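Local atomic coordinates of putative methyltransferase protein (Bacteroides fragilis, PDB entry 5BP9), a protein that binds S-adenosyl-L-homocysteine in a class I-type fold and probably transfers methyl groups from S-adenosylmethionine to a substrate not yet identified. Residues R65-S70 and R230-D235; N169-I174 and M199-L204; D203-F208 and D222-I227; S127-S132 and V150-E155. All blocks are in the same frame, centred on the assembly; numbering follows the deposited sequence. Where two conformers were deposited one is given.

Interaction 1 (R65-S70 and R230-D235); sequences RLRVFS and RMQYKD
Four backbone hydrogen bonds join Arg67 to Gln232 and Phe69 to Arg230, the hydrogen-bonded pairs of two antiparallel strands, 66-69 and 226-233, central in a four-stranded sheet that stands apart from the seven-stranded one. Phe69 N meets Arg230 O at 2.8 Å and almost straight, at 175°, whereas the return bond from Arg230 N to Phe69 O bends to 145°. Between these pairs Val68 and Met231, a selenomethionine, form a non-hydrogen-bonded pair, and Arg67 O also takes a CA-H contact from Met231 CA at 3.1 Å.

The tight side carries Leu66, Val68, Met231 and Tyr233. Val68 CG2 lies alongside Met231 CG at 4.1 Å, and with CG of Leu66 anti to the backbone nitrogen (chi1 178°) the CD1 methyl reaches Tyr233 CB. Ile78 and helix 49-60 cover this layer, and Met231 touches the bound polyether.

The other face is wetter. The Arg230 guanidinium lies flat over Phe69 CB, with CZ 3.6 Å from that carbon, while a water in its plane links NH2 to Ser70 O. Arg67 and Gln232 run side by side; OE1 of Gln232 sits over one face of the Arg67 guanidinium at 3.5 Å from NH1, too poorly angled for a hydrogen bond. Arg67 NE instead forms a salt bridge with Glu75, and Gln232 NE2 bonds to Lys234 O at 2.9 Å.

Direct polar bonding between the strands is thus left to the backbone, while the long side chains on the wet face contribute flat packing over neighbouring side chains and water bridges, and the apolar face lends Met231 to the polyether pocket.

Interaction 2 (N169-I174 and M199-L204); sequences NGSGII and MDSSDL. With SAH (S-adenosyl-L-homocysteine), chain D.
Asp200 grips the start of the 169-174 loop with its carboxylate. Asn169 N donates to OD2 of Asp200 at 3.0 Å, on the syn side of that oxygen, and Gly170 N reaches OD1 of Asp200 at 3.2 Å from above the carboxylate plane. A weak second bond runs from Gly170 N to Asp200 O. Beside this, Ser201 OG donates to Asn169 OD1 at 2.9 Å, while Ser171 OG lies 2.8 Å from Ser201 OG. The Asn169 side chain comes within range because its CG stands anti to the backbone nitrogen (chi1 -165°), and a water also bridges its OD1 to Ser202 OG.

In the Rossmann-like methyltransferase fold this is the C-terminal end of two neighbouring parallel strands, 161-166 and 195-202, where the loop after the first closes over the cofactor. Ile173, in the 3-10 turn, lays its CG1 3.6 Å from SAH N7.

On the apolar flank the Met199 selenomethionine runs along Gly170 and Ser171, with SE 4.0 Å from Ser171 CB and CE meeting Ile174 CD1; Phe183 of helix 180-190 packs on both Met199 and Ile174. Farther out, Leu244 O receives Asn169 ND2 and Ser171 OG, and Ile246 N donates to Ser201 OG.

Interaction 3 (D203-F208 and D222-I227); sequences DLRYLF and DYYGEI
An Asx turn at the end of strand 195-202 meets a type I beta turn, Tyr223 to Glu226, that leads into strand 226-233. The link is made by Tyr224, the second residue of that beta turn, whose hydroxyl donates to Asp203 OD1 at 2.6 Å, on the syn side and with carboxylate and ring nearly coplanar. The same oxygen closes the Asx turn by accepting Arg205 N at 3.1 Å, and the two donors arrive from opposite faces of the carboxylate plane.

Tyr224 takes the first torsion in which CG sits between nitrogen and carbonyl carbon (chi1 57°), which carries its ring in toward the 203-208 turn. One ring face receives Arg205 CA and the opposite one Tyr223 CE1. The Arg205 guanidinium, steeply inclined at 68° to the ring, sets one face over Tyr224 CE2, and a water ties Arg205 NH2 to the Tyr224 hydroxyl.

At the root of the side chain, Tyr224 CB makes a CH-pi contact over the face of Phe208, 4.1 Å from its centroid, while Ile227 CD1 meets the Phe208 edge at CZ, 4.0 Å away. Leu204 and Ile227 approach tip to tip, CD1 to CG1 at 4.1 Å. Tyr245 packs on Leu204, and Arg205 also makes a cation-pi contact with Phe215.

With two protein donors on one oxygen, Asp203 probably stays ionised, and the short tyrosine bond fastens the turn leaving one sheet to the turn entering the other.

Interaction 4 (S127-S132 and V150-E155); sequences SAIDIS and VNLFDE. With SAH (S-adenosyl-L-homocysteine), chain D.
Ile129 and Ile131 both hold CG1 between the backbone nitrogen and the carbonyl carbon (chi1 66° and 58°), and in each the other branch meets the 150-155 loop: CG2 of Ile129 packs on Val150 CG1, and CG2 of Ile131 rests on Asn151 CA at 3.6 Å. The longer branch of Ile129 extends to put CD1 against Leu152 CA, while that of Ile131 runs along the adenine, its CD1 near SAH N7. A single weak backbone bond, Val150 N to Asp130 O, ties the segments directly; Val150 O is buried without a polar partner.

Asp130 turns away from the loop and holds the ribose: OD1 accepts SAH O2' at 2.7 Å and OD2 accepts SAH O3' at 2.6 Å. An acidic residue at the end of the second strand of the Rossmann-like sheet, here 125-130, is a hallmark of class I methyltransferases. Asp130 OD1 also takes Ser132 N through the anti lone pair, an Asx turn, and OD2 receives Gly111 N from the glycine-rich loop. At the adenine, Leu152 N donates to SAH N1 at 3.1 Å, almost straight at 174°, and Asn151 OD1 accepts a weak bond from SAH N6 while closing its own Asx turn with Phe153 N.

Strand 125-130 lies between 104-108 and the edge strand 147-149; helix 133-142, N-capped by Ser132, packs on Asp130, and helix 180-190 covers Leu152 and Phe153.

Overall arrangement
Along the chain, interaction 4 closes before interaction 2 opens, interaction 3 begins where interaction 2 ends, and all three are nested inside the long loop closed by interaction 1. Interactions 2 and 4, with centres about 17 Å apart, belong to the seven-stranded mixed sheet and both touch SAH; they meet where Ile173 packs on Leu152 and Phe153. Interaction 1 lies in the four-stranded antiparallel sheet, its centre about 20 Å from that of interaction 2. Interaction 3 joins the end of strand 195-202 to the start of 226-233, the strand it shares with interaction 1. The cofactor core and the antiparallel sheet, which contributes to the polyether pocket, are thereby connected.

Interaction 1 (R65-S70 and R230-D235)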
# COMPACT_ATOMS: atom_id res chain seq x y z
N ARG A 65 -18.87 -10.14 2.95
CA ARG A 65 -17.76 -9.63 3.73
C ARG A 65 -16.43 -10.14 3.18
O ARG A 65 -16.30 -11.30 2.78
CB ARG A 65 -17.92 -10.03 5.18
CG ARG A 65 -19.22 -9.61 5.83
CD ARG A 65 -19.54 -8.14 5.69
NE ARG A 65 -20.84 -7.80 6.28
CZ ARG A 65 -21.08 -7.57 7.57
NH1 ARG A 65 -20.12 -7.63 8.50
NH2 ARG A 65 -22.32 -7.26 7.94
N LEU A 66 -15.46 -9.25 3.18
CA LEU A 66 -14.08 -9.59 2.85
C LEU A 66 -13.40 -10.03 4.14
O LEU A 66 -13.15 -9.23 5.01
CB LEU A 66 -13.37 -8.40 2.19
CG LEU A 66 -11.90 -8.60 1.82
CD1 LEU A 66 -11.70 -9.78 0.85
CD2 LEU A 66 -11.36 -7.28 1.26
N ARG A 67 -13.06 -11.31 4.21
CA ARG A 67 -12.55 -11.94 5.43
C ARG A 67 -11.03 -11.98 5.37
O ARG A 67 -10.46 -12.26 4.30
CB ARG A 67 -13.12 -13.34 5.57
CG ARG A 67 -14.65 -13.35 5.65
CD ARG A 67 -15.27 -14.72 5.43
NE ARG A 67 -14.95 -15.64 6.52
CZ ARG A 67 -15.26 -16.94 6.52
NH1 ARG A 67 -15.88 -17.48 5.47
NH2 ARG A 67 -14.91 -17.70 7.55
N VAL A 68 -10.39 -11.74 6.53
CA VAL A 68 -8.92 -11.70 6.64
C VAL A 68 -8.47 -12.62 7.75
O VAL A 68 -8.92 -12.49 8.89
CB VAL A 68 -8.39 -10.29 6.98
CG1 VAL A 68 -6.88 -10.23 6.86
CG2 VAL A 68 -8.98 -9.25 6.06
N PHE A 69 -7.58 -13.53 7.40
CA PHE A 69 -6.98 -14.50 8.32
C PHE A 69 -5.49 -14.19 8.47
O PHE A 69 -4.90 -13.56 7.62
CB PHE A 69 -7.16 -15.93 7.81
CG PHE A 69 -8.58 -16.36 7.58
CD1 PHE A 69 -9.21 -16.09 6.38
CD2 PHE A 69 -9.25 -17.12 8.52
CE1 PHE A 69 -10.51 -16.49 6.14
CE2 PHE A 69 -10.54 -17.55 8.28
CZ PHE A 69 -11.17 -17.21 7.10
N SER A 70 -4.89 -14.68 9.56
CA SER A 70 -3.49 -14.44 9.83
C SER A 70 -2.94 -15.51 10.75
O SER A 70 -3.69 -16.05 11.57
CB SER A 70 -3.36 -13.09 10.52
OG SER A 70 -2.07 -12.82 11.00
N ARG A 230 -4.10 -13.65 4.82
CA ARG A 230 -4.72 -14.32 3.68
C ARG A 230 -6.18 -13.90 3.69
O ARG A 230 -6.76 -13.77 4.75
CB ARG A 230 -4.54 -15.85 3.71
CG ARG A 230 -5.18 -16.54 4.87
CD ARG A 230 -4.79 -18.01 4.92
NE ARG A 230 -5.38 -18.67 6.09
CZ ARG A 230 -4.90 -18.64 7.34
NH1 ARG A 230 -3.79 -17.95 7.66
NH2 ARG A 230 -5.56 -19.31 8.29
N MSE A 231 -6.75 -13.69 2.52
CA MSE A 231 -8.12 -13.17 2.41
C MSE A 231 -9.01 -14.13 1.70
O MSE A 231 -8.56 -14.98 0.88
CB MSE A 231 -8.11 -11.81 1.71
CG MSE A 231 -7.42 -10.77 2.58
SE MSE A 231 -7.44 -9.01 1.68
CE MSE A 231 -6.26 -9.40 0.16
N GLN A 232 -10.29 -14.06 2.06
CA GLN A 232 -11.34 -14.87 1.44
C GLN A 232 -12.55 -13.98 1.16
O GLN A 232 -12.92 -13.19 2.00
CB GLN A 232 -11.73 -16.05 2.33
CG GLN A 232 -12.90 -16.86 1.78
CD GLN A 232 -13.42 -17.90 2.73
OE1 GLN A 232 -12.89 -18.09 3.81
NE2 GLN A 232 -14.49 -18.56 2.32
N TYR A 233 -13.15 -14.14 -0.02
CA TYR A 233 -14.39 -13.44 -0.38
C TYR A 233 -15.30 -14.44 -1.05
O TYR A 233 -14.93 -14.98 -2.09
CB TYR A 233 -14.12 -12.26 -1.32
CG TYR A 233 -15.40 -11.52 -1.66
CD1 TYR A 233 -16.05 -10.76 -0.70
CD2 TYR A 233 -16.00 -11.64 -2.91
CE1 TYR A 233 -17.26 -10.11 -0.99
CE2 TYR A 233 -17.21 -11.01 -3.21
CZ TYR A 233 -17.82 -10.23 -2.24
OH TYR A 233 -19.03 -9.59 -2.45
N LYS A 234 -16.46 -14.72 -0.43
CA LYS A 234 -17.35 -15.78 -0.92
C LYS A 234 -16.51 -17.07 -0.99
O LYS A 234 -15.94 -17.44 0.03
CB LYS A 234 -18.04 -15.36 -2.23
CG LYS A 234 -18.91 -14.12 -2.04
CD LYS A 234 -19.69 -13.81 -3.29
CE LYS A 234 -20.67 -12.67 -3.10
NZ LYS A 234 -21.36 -12.32 -4.38
N ASP A 235 -16.38 -17.69 -2.17
CA ASP A 235 -15.58 -18.90 -2.36
C ASP A 235 -14.27 -18.61 -3.11
O ASP A 235 -13.67 -19.51 -3.72
CB ASP A 235 -16.40 -19.99 -3.07
CG ASP A 235 -16.85 -19.59 -4.47
OD1 ASP A 235 -16.76 -18.41 -4.84
OD2 ASP A 235 -17.32 -20.50 -5.20
O HOH W 1 -17.28 -13.75 2.17
O HOH W 2 -16.79 -16.37 3.00
O HOH W 3 -16.39 -20.52 3.98
O HOH W 4 -4.85 -18.61 10.82

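Interaction 2 (N169-I174 and M199-L204)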
# COMPACT_ATOMS: atom_id res chain seq x y z
N ASN A 169 -1.18 1.58 5.21
CA ASN A 169 -0.03 0.77 5.53
C ASN A 169 0.79 0.50 4.29
O ASN A 169 0.93 -0.65 3.83
CB ASN A 169 -0.38 -0.54 6.24
CG ASN A 169 0.84 -1.16 6.87
OD1 ASN A 169 1.53 -0.48 7.63
ND2 ASN A 169 1.16 -2.41 6.52
N GLY A 170 1.35 1.58 3.75
CA GLY A 170 2.12 1.55 2.54
C GLY A 170 3.35 0.69 2.59
O GLY A 170 3.79 0.19 1.56
N SER A 171 3.89 0.45 3.78
CA SER A 171 5.00 -0.46 3.93
C SER A 171 4.64 -1.90 3.59
O SER A 171 5.51 -2.71 3.32
CB SER A 171 5.53 -0.39 5.35
OG SER A 171 4.50 -0.61 6.28
N GLY A 172 3.35 -2.23 3.65
CA GLY A 172 2.90 -3.59 3.51
C GLY A 172 3.49 -4.38 2.39
O GLY A 172 3.96 -5.51 2.58
N ILE A 173 3.49 -3.75 1.20
CA ILE A 173 3.95 -4.32 -0.07
C ILE A 173 5.39 -4.84 -0.01
O ILE A 173 5.77 -5.76 -0.72
CB ILE A 173 3.72 -3.26 -1.18
CG1 ILE A 173 2.23 -3.29 -1.56
CG2 ILE A 173 4.50 -3.55 -2.46
CD1 ILE A 173 1.79 -2.20 -2.51
N ILE A 174 6.19 -4.19 0.84
CA ILE A 174 7.61 -4.60 1.01
C ILE A 174 7.72 -6.02 1.61
O ILE A 174 8.67 -6.77 1.31
CB ILE A 174 8.42 -3.56 1.82
CG1 ILE A 174 8.38 -2.19 1.11
CG2 ILE A 174 9.88 -4.02 2.02
CD1 ILE A 174 8.83 -1.06 1.97
N MSE A 199 4.79 7.58 2.58
CA MSE A 199 4.43 6.23 3.07
C MSE A 199 3.91 6.32 4.47
O MSE A 199 4.54 6.93 5.31
CB MSE A 199 5.69 5.34 3.06
CG MSE A 199 5.45 3.91 3.61
SE MSE A 199 7.16 2.94 3.86
CE MSE A 199 7.06 2.50 1.99
N ASP A 200 2.79 5.66 4.73
CA ASP A 200 2.29 5.53 6.09
C ASP A 200 2.53 4.11 6.60
O ASP A 200 2.56 3.15 5.83
CB ASP A 200 0.83 5.91 6.19
CG ASP A 200 -0.07 4.84 5.62
OD1 ASP A 200 0.13 4.42 4.48
OD2 ASP A 200 -0.94 4.33 6.33
N SER A 201 2.72 4.00 7.90
CA SER A 201 2.73 2.70 8.57
C SER A 201 2.36 2.87 10.04
O SER A 201 1.87 3.91 10.45
CB SER A 201 4.11 2.03 8.40
OG SER A 201 4.02 0.63 8.69
N SER A 202 2.64 1.84 10.82
CA SER A 202 2.26 1.75 12.23
C SER A 202 3.33 1.01 13.00
O SER A 202 3.93 0.08 12.46
CB SER A 202 0.93 0.97 12.41
OG SER A 202 -0.15 1.68 11.90
N ASP A 203 3.58 1.43 14.25
CA ASP A 203 4.38 0.63 15.20
C ASP A 203 3.47 -0.33 15.94
O ASP A 203 2.70 0.09 16.79
CB ASP A 203 5.12 1.54 16.20
CG ASP A 203 6.10 0.78 17.05
OD1 ASP A 203 6.16 -0.48 16.92
OD2 ASP A 203 6.83 1.47 17.82
N LEU A 204 3.55 -1.62 15.61
CA LEU A 204 2.68 -2.63 16.24
C LEU A 204 3.19 -3.19 17.55
O LEU A 204 2.59 -4.12 18.06
CB LEU A 204 2.43 -3.82 15.28
CG LEU A 204 1.73 -3.49 13.95
CD1 LEU A 204 1.33 -4.80 13.29
CD2 LEU A 204 0.53 -2.55 14.12
N SAH D . -4.20 1.71 -1.56
CA SAH D . -5.55 1.03 -1.49
CB SAH D . -5.48 -0.49 -1.26
CG SAH D . -4.64 -0.95 -0.07
SD SAH D . -4.60 -2.72 0.01
C SAH D . -6.39 1.64 -0.40
O SAH D . -5.93 2.50 0.34
OXT SAH D . -7.56 1.32 -0.22
C5' SAH D . -3.05 -3.09 -0.77
C4' SAH D . -3.15 -3.17 -2.28
O4' SAH D . -1.83 -3.38 -2.81
C3' SAH D . -4.01 -4.30 -2.85
O3' SAH D . -4.96 -3.76 -3.80
C2' SAH D . -3.00 -5.25 -3.48
O2' SAH D . -3.49 -6.04 -4.55
C1' SAH D . -1.89 -4.32 -3.90
N9 SAH D . -0.55 -4.89 -4.07
C8 SAH D . 0.04 -5.81 -3.28
N7 SAH D . 1.26 -6.11 -3.61
C5 SAH D . 1.51 -5.30 -4.70
C6 SAH D . 2.62 -5.13 -5.54
N6 SAH D . 3.77 -5.80 -5.37
N1 SAH D . 2.53 -4.23 -6.56
C2 SAH D . 1.37 -3.56 -6.73
N3 SAH D . 0.25 -3.65 -5.99
C4 SAH D . 0.37 -4.55 -4.99
O HOH W 5 -0.38 0.95 9.39

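Interaction 3 (D203-F208 and D222-I227)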
# COMPACT_ATOMS: atom_id res chain seq x y z
N ASP A 203 3.58 1.43 14.25
CA ASP A 203 4.38 0.63 15.20
C ASP A 203 3.47 -0.33 15.94
O ASP A 203 2.70 0.09 16.79
CB ASP A 203 5.12 1.54 16.20
CG ASP A 203 6.10 0.78 17.05
OD1 ASP A 203 6.16 -0.48 16.92
OD2 ASP A 203 6.83 1.47 17.82
N LEU A 204 3.55 -1.62 15.61
CA LEU A 204 2.68 -2.63 16.24
C LEU A 204 3.19 -3.19 17.55
O LEU A 204 2.59 -4.12 18.06
CB LEU A 204 2.43 -3.82 15.28
CG LEU A 204 1.73 -3.49 13.95
CD1 LEU A 204 1.33 -4.80 13.29
CD2 LEU A 204 0.53 -2.55 14.12
N ARG A 205 4.24 -2.60 18.13
CA ARG A 205 4.84 -3.15 19.35
C ARG A 205 3.80 -3.41 20.43
O ARG A 205 3.83 -4.44 21.08
CB ARG A 205 5.93 -2.21 19.87
CG ARG A 205 6.64 -2.72 21.12
CD ARG A 205 7.68 -1.72 21.59
NE ARG A 205 8.89 -1.78 20.80
CZ ARG A 205 9.84 -2.69 20.97
NH1 ARG A 205 9.70 -3.62 21.91
NH2 ARG A 205 10.92 -2.69 20.21
N TYR A 206 2.88 -2.46 20.60
CA TYR A 206 1.86 -2.54 21.66
C TYR A 206 1.04 -3.85 21.63
O TYR A 206 0.56 -4.31 22.68
CB TYR A 206 0.95 -1.29 21.61
CG TYR A 206 -0.07 -1.29 20.48
CD1 TYR A 206 0.28 -0.88 19.19
CD2 TYR A 206 -1.38 -1.71 20.69
CE1 TYR A 206 -0.64 -0.89 18.16
CE2 TYR A 206 -2.30 -1.73 19.66
CZ TYR A 206 -1.93 -1.32 18.40
OH TYR A 206 -2.86 -1.33 17.39
N LEU A 207 0.86 -4.42 20.43
CA LEU A 207 0.12 -5.69 20.27
C LEU A 207 0.87 -6.93 20.78
O LEU A 207 0.26 -7.95 21.11
CB LEU A 207 -0.26 -5.90 18.81
CG LEU A 207 -1.24 -4.87 18.24
CD1 LEU A 207 -1.39 -5.12 16.75
CD2 LEU A 207 -2.61 -4.93 18.92
N PHE A 208 2.19 -6.83 20.84
CA PHE A 208 3.06 -7.93 21.20
C PHE A 208 3.57 -7.89 22.62
O PHE A 208 4.47 -8.66 22.97
CB PHE A 208 4.20 -8.00 20.18
CG PHE A 208 3.72 -8.40 18.83
CD1 PHE A 208 3.50 -9.74 18.53
CD2 PHE A 208 3.41 -7.45 17.89
CE1 PHE A 208 3.01 -10.11 17.29
CE2 PHE A 208 2.92 -7.81 16.64
CZ PHE A 208 2.73 -9.14 16.34
N ASP A 222 12.37 -12.95 14.24
CA ASP A 222 11.78 -12.05 13.25
C ASP A 222 11.20 -10.77 13.89
O ASP A 222 10.72 -10.79 15.02
CB ASP A 222 10.69 -12.80 12.44
N TYR A 223 11.22 -9.69 13.12
CA TYR A 223 10.72 -8.38 13.54
C TYR A 223 9.20 -8.48 13.73
O TYR A 223 8.51 -9.09 12.89
CB TYR A 223 11.08 -7.33 12.49
CG TYR A 223 10.44 -5.99 12.70
CD1 TYR A 223 10.73 -5.22 13.83
CD2 TYR A 223 9.54 -5.46 11.78
CE1 TYR A 223 10.15 -3.98 14.03
CE2 TYR A 223 8.96 -4.23 11.98
CZ TYR A 223 9.27 -3.48 13.12
OH TYR A 223 8.68 -2.25 13.34
N TYR A 224 8.69 -7.90 14.81
CA TYR A 224 7.29 -8.07 15.17
C TYR A 224 6.30 -7.53 14.12
O TYR A 224 5.18 -8.00 14.04
CB TYR A 224 6.97 -7.47 16.55
CG TYR A 224 7.29 -6.00 16.68
CD1 TYR A 224 6.46 -5.01 16.18
CD2 TYR A 224 8.46 -5.59 17.32
CE1 TYR A 224 6.79 -3.66 16.29
CE2 TYR A 224 8.78 -4.27 17.45
CZ TYR A 224 7.95 -3.30 16.93
OH TYR A 224 8.31 -1.98 17.08
N GLY A 225 6.73 -6.55 13.32
CA GLY A 225 5.89 -5.99 12.26
C GLY A 225 5.79 -6.85 11.00
O GLY A 225 5.03 -6.51 10.09
N GLU A 226 6.53 -7.96 10.95
CA GLU A 226 6.44 -8.91 9.82
C GLU A 226 5.25 -9.86 10.06
O GLU A 226 5.39 -10.91 10.72
CB GLU A 226 7.76 -9.67 9.63
CG GLU A 226 8.89 -8.77 9.13
CD GLU A 226 10.21 -9.47 8.96
OE1 GLU A 226 10.42 -10.55 9.56
OE2 GLU A 226 11.06 -8.93 8.25
N ILE A 227 4.10 -9.45 9.54
CA ILE A 227 2.80 -10.13 9.71
C ILE A 227 2.53 -10.90 8.41
O ILE A 227 3.04 -10.56 7.35
CB ILE A 227 1.66 -9.08 9.94
CG1 ILE A 227 1.96 -8.21 11.16
CG2 ILE A 227 0.28 -9.70 10.11
CD1 ILE A 227 2.27 -9.01 12.40
O HOH W 6 5.49 -2.17 13.44
O HOH W 7 10.53 -1.15 18.06

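Interaction 4 (S127-S132 and V150-E155)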
# COMPACT_ATOMS: atom_id res chain seq x y z
N SER A 127 -0.54 7.91 -12.18
CA SER A 127 -0.53 6.56 -12.72
C SER A 127 -0.81 5.65 -11.53
O SER A 127 -0.20 5.81 -10.48
CB SER A 127 0.84 6.25 -13.33
OG SER A 127 1.05 7.01 -14.53
N ALA A 128 -1.73 4.70 -11.69
CA ALA A 128 -2.08 3.78 -10.61
C ALA A 128 -1.70 2.35 -11.02
O ALA A 128 -1.92 1.95 -12.17
CB ALA A 128 -3.57 3.90 -10.31
N ILE A 129 -1.14 1.58 -10.08
CA ILE A 129 -0.78 0.19 -10.36
C ILE A 129 -1.33 -0.72 -9.26
O ILE A 129 -1.47 -0.31 -8.09
CB ILE A 129 0.74 -0.02 -10.53
CG1 ILE A 129 1.53 0.25 -9.23
CG2 ILE A 129 1.27 0.78 -11.72
CD1 ILE A 129 2.94 -0.27 -9.32
N ASP A 130 -1.66 -1.95 -9.64
CA ASP A 130 -2.06 -2.97 -8.69
C ASP A 130 -1.86 -4.33 -9.33
O ASP A 130 -1.96 -4.46 -10.55
CB ASP A 130 -3.55 -2.79 -8.26
CG ASP A 130 -3.83 -3.36 -6.89
OD1 ASP A 130 -3.81 -4.61 -6.78
OD2 ASP A 130 -4.06 -2.55 -5.94
N ILE A 131 -1.60 -5.34 -8.51
CA ILE A 131 -1.48 -6.72 -9.01
C ILE A 131 -2.83 -7.44 -9.17
O ILE A 131 -2.87 -8.51 -9.76
CB ILE A 131 -0.54 -7.57 -8.14
CG1 ILE A 131 -1.04 -7.63 -6.68
CG2 ILE A 131 0.89 -7.04 -8.24
CD1 ILE A 131 -0.26 -8.58 -5.79
N SER A 132 -3.90 -6.85 -8.63
CA SER A 132 -5.25 -7.43 -8.65
C SER A 132 -5.93 -7.12 -9.99
O SER A 132 -6.18 -5.94 -10.27
CB SER A 132 -6.10 -6.87 -7.52
OG SER A 132 -7.48 -7.12 -7.74
N VAL A 150 0.23 -4.28 -12.80
CA VAL A 150 1.65 -4.55 -12.76
C VAL A 150 2.13 -4.52 -11.31
O VAL A 150 1.60 -3.81 -10.46
CB VAL A 150 2.42 -3.59 -13.70
CG1 VAL A 150 2.30 -2.16 -13.20
CG2 VAL A 150 3.88 -4.04 -13.87
N ASN A 151 3.10 -5.40 -11.07
CA ASN A 151 3.75 -5.52 -9.77
C ASN A 151 4.83 -4.43 -9.68
O ASN A 151 5.65 -4.31 -10.58
CB ASN A 151 4.39 -6.90 -9.64
CG ASN A 151 4.86 -7.23 -8.23
OD1 ASN A 151 5.53 -6.43 -7.58
ND2 ASN A 151 4.52 -8.42 -7.76
N LEU A 152 4.83 -3.64 -8.58
CA LEU A 152 5.83 -2.62 -8.35
C LEU A 152 7.26 -3.09 -8.63
O LEU A 152 8.07 -2.34 -9.16
CB LEU A 152 5.72 -2.14 -6.89
CG LEU A 152 6.75 -1.11 -6.40
CD1 LEU A 152 6.55 0.21 -7.12
CD2 LEU A 152 6.68 -0.93 -4.90
N PHE A 153 7.55 -4.35 -8.24
CA PHE A 153 8.90 -4.89 -8.30
C PHE A 153 9.30 -5.47 -9.66
O PHE A 153 10.46 -5.87 -9.84
CB PHE A 153 9.09 -5.91 -7.19
CG PHE A 153 8.91 -5.33 -5.83
CD1 PHE A 153 9.83 -4.41 -5.33
CD2 PHE A 153 7.82 -5.67 -5.06
CE1 PHE A 153 9.65 -3.85 -4.09
CE2 PHE A 153 7.64 -5.12 -3.81
CZ PHE A 153 8.56 -4.22 -3.32
N ASP A 154 8.38 -5.47 -10.61
CA ASP A 154 8.62 -6.05 -11.94
C ASP A 154 9.80 -5.31 -12.57
O ASP A 154 9.79 -4.09 -12.66
CB ASP A 154 7.34 -5.90 -12.79
CG ASP A 154 7.37 -6.65 -14.09
OD1 ASP A 154 8.44 -6.78 -14.71
OD2 ASP A 154 6.28 -7.09 -14.53
N GLU A 155 10.83 -6.07 -13.00
CA GLU A 155 12.01 -5.47 -13.63
C GLU A 155 11.65 -4.70 -14.89
O GLU A 155 12.39 -3.81 -15.30
CB GLU A 155 13.05 -6.54 -13.96
CG GLU A 155 13.67 -7.20 -12.73
CD GLU A 155 12.91 -8.40 -12.19
OE1 GLU A 155 11.77 -8.73 -12.69
OE2 GLU A 155 13.48 -9.02 -11.26
N SAH D . -4.20 1.71 -1.56
CA SAH D . -5.55 1.03 -1.49
CB SAH D . -5.48 -0.49 -1.26
CG SAH D . -4.64 -0.95 -0.07
SD SAH D . -4.60 -2.72 0.01
C SAH D . -6.39 1.64 -0.40
O SAH D . -5.93 2.50 0.34
OXT SAH D . -7.56 1.32 -0.22
C5' SAH D . -3.05 -3.09 -0.77
C4' SAH D . -3.15 -3.17 -2.28
O4' SAH D . -1.83 -3.38 -2.81
C3' SAH D . -4.01 -4.30 -2.85
O3' SAH D . -4.96 -3.76 -3.80
C2' SAH D . -3.00 -5.25 -3.48
O2' SAH D . -3.49 -6.04 -4.55
C1' SAH D . -1.89 -4.32 -3.90
N9 SAH D . -0.55 -4.89 -4.07
C8 SAH D . 0.04 -5.81 -3.28
N7 SAH D . 1.26 -6.11 -3.61
C5 SAH D . 1.51 -5.30 -4.70
C6 SAH D . 2.62 -5.13 -5.54
N6 SAH D . 3.77 -5.80 -5.37
N1 SAH D . 2.53 -4.23 -6.56
C2 SAH D . 1.37 -3.56 -6.73
N3 SAH D . 0.25 -3.65 -5.99
C4 SAH D . 0.37 -4.55 -4.99